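Side-chain contacts in metal cation efflux system protein CzcD (Cupriavidus metallidurans, PDB 6VD9), which mediates low-level metal ion resistance, probably by moving cations from cytoplasm to periplasm, and binds and transports zinc: residues Q11-A14 / S20-D23; H25-A28 / A34-T37. All coordinates share one frame; numbering follows the deposited sequence. Where two conformers were deposited one is given.

Contact 1 (Q11-A14 / S20-D23); sequences QILA and SFHD. With NI (nickel (II) ion), chain E.
Water 1 is gripped by nickel and by Asp23 OD2, to which it donates at 2.6 Å, on the side of strand 20-23 away from Phe21, whose ring meets Ile12 and Leu13 of helix 5-13. Leu13 comes to the ring edge: CG lies in the ring plane, and CD2 reaches Phe21 CD2 at 3.6 Å and also rests on Ser20 CA at 3.8 Å. Ile12 sends CG2 to Phe21 CD2 at 3.8 Å. With CG between the backbone N and the carbonyl carbon (chi1 75°), Phe21 brings CD2 to both of them, and its side chain crosses theirs at about a right angle. The imidazole of His22 lies across the strand from the helix and binds nickel through NE2 at 2.3 Å. Three waters and Glu74 OE2 also coordinate the ion; His39, also of the metal site, meets the His22 ring with the planes at about 45°. Asp23 OD1 and water 1 lie in the His22 ring plane, at its edge. No hydrogen bond joins helix to strand here, so their cohesion is apolar, while the metal-binding chemistry sits across the strand, with Asp23 reaching nickel through water as a second-shell partner.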
loop_
_atom_site.group_PDB
_atom_site.type_symbol
_atom_site.label_atom_id
_atom_site.label_comp_id
_atom_site.label_asym_id
_atom_site.label_seq_id
_atom_site.Cartn_x
_atom_site.Cartn_y
_atom_site.Cartn_z
ATOM N N GLN A 11 10.507 -0.157 -14.294
ATOM C CA GLN A 11 10.378 1.241 -13.837
ATOM C C GLN A 11 10.316 1.286 -12.304
ATOM O O GLN A 11 10.772 2.303 -11.750
ATOM C CB GLN A 11 9.189 1.932 -14.502
ATOM C CG GLN A 11 9.402 2.126 -15.993
ATOM C CD GLN A 11 10.687 2.862 -16.280
ATOM O OE1 GLN A 11 11.053 3.811 -15.591
ATOM N NE2 GLN A 11 11.383 2.402 -17.307
ATOM N N ILE A 12 9.709 0.278 -11.658
ATOM C CA ILE A 12 9.647 0.190 -10.172
ATOM C C ILE A 12 11.091 0.087 -9.659
ATOM O O ILE A 12 11.491 0.945 -8.852
ATOM C CB ILE A 12 8.763 -0.982 -9.696
ATOM C CG1 ILE A 12 7.290 -0.683 -9.983
ATOM C CG2 ILE A 12 8.989 -1.272 -8.232
ATOM C CD1 ILE A 12 6.351 -1.780 -9.602
ATOM N N LEU A 13 11.856 -0.883 -10.169
ATOM C CA LEU A 13 13.260 -1.107 -9.713
ATOM C C LEU A 13 14.171 0.058 -10.106
ATOM O O LEU A 13 15.215 0.244 -9.439
ATOM C CB LEU A 13 13.764 -2.438 -10.291
ATOM C CG LEU A 13 13.141 -3.697 -9.679
ATOM C CD1 LEU A 13 13.708 -4.971 -10.366
ATOM C CD2 LEU A 13 13.301 -3.775 -8.164
ATOM N N ALA A 14 13.807 0.836 -11.118
ATOM C CA ALA A 14 14.594 2.000 -11.574
ATOM C C ALA A 14 14.332 3.202 -10.669
ATOM O O ALA A 14 15.096 4.175 -10.747
ATOM C CB ALA A 14 14.271 2.326 -13.000
ATOM N N SER A 20 13.871 -3.704 -3.860
ATOM C CA SER A 20 13.246 -4.881 -4.498
ATOM C C SER A 20 11.724 -4.740 -4.387
ATOM O O SER A 20 11.261 -3.868 -3.658
ATOM C CB SER A 20 13.738 -6.160 -3.876
ATOM O OG SER A 20 13.319 -6.282 -2.522
ATOM N N PHE A 21 10.976 -5.619 -4.999
ATOM C CA PHE A 21 9.509 -5.635 -4.819
ATOM C C PHE A 21 9.016 -7.060 -4.926
ATOM O O PHE A 21 9.706 -7.904 -5.498
ATOM C CB PHE A 21 8.872 -4.702 -5.846
ATOM C CG PHE A 21 8.848 -5.270 -7.239
ATOM C CD1 PHE A 21 7.751 -5.944 -7.677
ATOM C CD2 PHE A 21 9.872 -5.011 -8.144
ATOM C CE1 PHE A 21 7.750 -6.519 -8.940
ATOM C CE2 PHE A 21 9.836 -5.533 -9.426
ATOM C CZ PHE A 21 8.766 -6.254 -9.822
ATOM N N HIS A 22 7.815 -7.320 -4.456
ATOM C CA HIS A 22 7.177 -8.643 -4.658
ATOM C C HIS A 22 5.684 -8.402 -4.653
ATOM O O HIS A 22 5.258 -7.258 -4.305
ATOM C CB HIS A 22 7.636 -9.626 -3.578
ATOM C CG HIS A 22 7.428 -9.134 -2.193
ATOM N ND1 HIS A 22 8.378 -8.334 -1.524
ATOM C CD2 HIS A 22 6.426 -9.340 -1.319
ATOM C CE1 HIS A 22 7.923 -8.066 -0.316
ATOM N NE2 HIS A 22 6.752 -8.664 -0.164
ATOM N N ASP A 23 4.930 -9.453 -4.949
ATOM C CA ASP A 23 3.439 -9.455 -4.890
ATOM C C ASP A 23 2.894 -8.270 -5.719
ATOM O O ASP A 23 1.960 -7.580 -5.234
ATOM C CB ASP A 23 2.922 -9.381 -3.446
ATOM C CG ASP A 23 3.354 -10.500 -2.496
ATOM O OD1 ASP A 23 4.090 -11.359 -2.915
ATOM O OD2 ASP A 23 2.970 -10.448 -1.311
HETATM NI NI NI E . 5.336 -8.226 1.622
HETATM O O HOH W 1 4.016 -10.255 1.018
HETATM O O HOH W 2 4.490 -8.146 3.316
HETATM O O HOH W 3 6.868 -9.389 2.803
#

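Contact 2 (H25-A28 / A34-T37); sequences HIWA and ASLT
Trp27 and Ser35 face each other as an antiparallel hydrogen-bonded pair, Ser35 N giving its hydrogen to Trp27 O at 2.8 Å and Trp27 N giving its own to Ser35 O at 3.0 Å. His25 and Thr37 form the second such pair: His25 N donates to Thr37 O at 2.8 Å, nearly straight at 172°, and Thr37 N returns a bond to His25 O at 2.9 Å. Two of these oxygens take a further CA-H...O contact from the intervening non-hydrogen-bonded pair: Leu36 CA lies 3.1 Å from His25 O, and Ile26 CA approaches Ser35 O. The backbone of Leu36 turns its own hydrogen bonds the other way, to His68 and Thr70. This is the beta hairpin of strands 18-28 and 34-42, part of the alpha-beta-beta-alpha-beta fold of the cytoplasmic C-terminal domain in cation diffusion facilitators. On the face of His25, Trp27, Ser35 and Thr37, Ser35 CB sits over the six-membered ring of Trp27, 3.7 Å from its centroid, in a CH-pi contact; Thr37 CG2 meets the edge of the same indole. With Trp27 CG between its backbone N and carbonyl carbon (chi1 75°), the indole lies across Ser35. Trp27 also meets Trp27 of the second subunit, ring planes at about 30°, and Thr37 packs on its counterpart there. On the other face, Ile26 and Leu36 run side by side, pointing the same way, their CD1 atoms 3.8 Å apart.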
loop_
_atom_site.group_PDB
_atom_site.type_symbol
_atom_site.label_atom_id
_atom_site.label_comp_id
_atom_site.label_asym_id
_atom_site.label_seq_id
_atom_site.Cartn_x
_atom_site.Cartn_y
_atom_site.Cartn_z
ATOM N N HIS A 25 0.542 -7.016 -8.351
ATOM C CA HIS A 25 -0.719 -7.426 -9.024
ATOM C C HIS A 25 -1.297 -6.260 -9.813
ATOM O O HIS A 25 -1.379 -5.134 -9.298
ATOM C CB HIS A 25 -1.739 -7.988 -8.035
ATOM C CG HIS A 25 -1.222 -9.088 -7.179
ATOM N ND1 HIS A 25 -1.194 -10.411 -7.594
ATOM C CD2 HIS A 25 -0.800 -9.088 -5.895
ATOM C CE1 HIS A 25 -0.721 -11.158 -6.618
ATOM N NE2 HIS A 25 -0.503 -10.382 -5.564
ATOM N N ILE A 26 -1.668 -6.526 -11.060
ATOM C CA ILE A 26 -2.207 -5.468 -11.953
ATOM C C ILE A 26 -3.384 -6.125 -12.670
ATOM O O ILE A 26 -3.208 -7.210 -13.279
ATOM C CB ILE A 26 -1.165 -4.873 -12.926
ATOM C CG1 ILE A 26 0.119 -4.362 -12.273
ATOM C CG2 ILE A 26 -1.805 -3.750 -13.733
ATOM C CD1 ILE A 26 1.107 -3.803 -13.286
ATOM N N TRP A 27 -4.564 -5.587 -12.430
ATOM C CA TRP A 27 -5.821 -6.183 -12.926
ATOM C C TRP A 27 -6.760 -5.059 -13.347
ATOM O O TRP A 27 -6.520 -3.918 -12.943
ATOM C CB TRP A 27 -6.430 -7.085 -11.862
ATOM C CG TRP A 27 -7.112 -6.427 -10.705
ATOM C CD1 TRP A 27 -8.462 -6.321 -10.519
ATOM C CD2 TRP A 27 -6.501 -5.878 -9.519
ATOM N NE1 TRP A 27 -8.739 -5.727 -9.315
ATOM C CE2 TRP A 27 -7.554 -5.442 -8.678
ATOM C CE3 TRP A 27 -5.177 -5.701 -9.084
ATOM C CZ2 TRP A 27 -7.328 -4.849 -7.436
ATOM C CZ3 TRP A 27 -4.951 -5.123 -7.851
ATOM C CH2 TRP A 27 -6.013 -4.707 -7.038
ATOM N N ALA A 28 -7.803 -5.397 -14.113
ATOM C CA ALA A 28 -8.812 -4.433 -14.609
ATOM C C ALA A 28 -9.969 -4.361 -13.609
ATOM O O ALA A 28 -10.465 -5.407 -13.197
ATOM C CB ALA A 28 -9.291 -4.847 -15.987
ATOM N N ALA A 34 -7.026 0.256 -14.904
ATOM C CA ALA A 34 -5.995 -0.582 -14.249
ATOM C C ALA A 34 -5.997 -0.323 -12.736
ATOM O O ALA A 34 -6.169 0.838 -12.315
ATOM C CB ALA A 34 -4.654 -0.278 -14.854
ATOM N N SER A 35 -5.904 -1.391 -11.941
ATOM C CA SER A 35 -5.653 -1.334 -10.483
ATOM C C SER A 35 -4.315 -2.031 -10.234
ATOM O O SER A 35 -4.051 -3.029 -10.888
ATOM C CB SER A 35 -6.777 -1.961 -9.721
ATOM O OG SER A 35 -6.596 -1.860 -8.327
ATOM N N LEU A 36 -3.506 -1.526 -9.303
ATOM C CA LEU A 36 -2.162 -2.107 -9.049
ATOM C C LEU A 36 -1.984 -2.210 -7.546
ATOM O O LEU A 36 -2.288 -1.233 -6.856
ATOM C CB LEU A 36 -1.084 -1.211 -9.651
ATOM C CG LEU A 36 0.367 -1.658 -9.438
ATOM C CD1 LEU A 36 1.274 -1.182 -10.561
ATOM C CD2 LEU A 36 0.907 -1.148 -8.116
ATOM N N THR A 37 -1.452 -3.335 -7.074
ATOM C CA THR A 37 -0.932 -3.387 -5.686
ATOM C C THR A 37 0.488 -3.914 -5.800
ATOM O O THR A 37 0.744 -4.741 -6.702
ATOM C CB THR A 37 -1.803 -4.216 -4.737
ATOM O OG1 THR A 37 -1.792 -5.553 -5.214
ATOM C CG2 THR A 37 -3.243 -3.739 -4.695
#

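From the N terminus, helix 5-13 runs into a short connection, and contact 1 closes that loop by laying the end of the helix on the start of strand 18-28. The strand continues, and contact 2 closes the next loop, residues 29-33, where strand 34-42 folds back beside its far half. The two closures follow in series, neither nesting nor crossing, with centres about 15 Å apart; strand 18-28 serves both, and they meet in packing between Asp23 and Thr37. Contact 1 fastens a helix to the sheet near the nickel site, whereas contact 2 joins neighbouring strands and reaches the subunit interface.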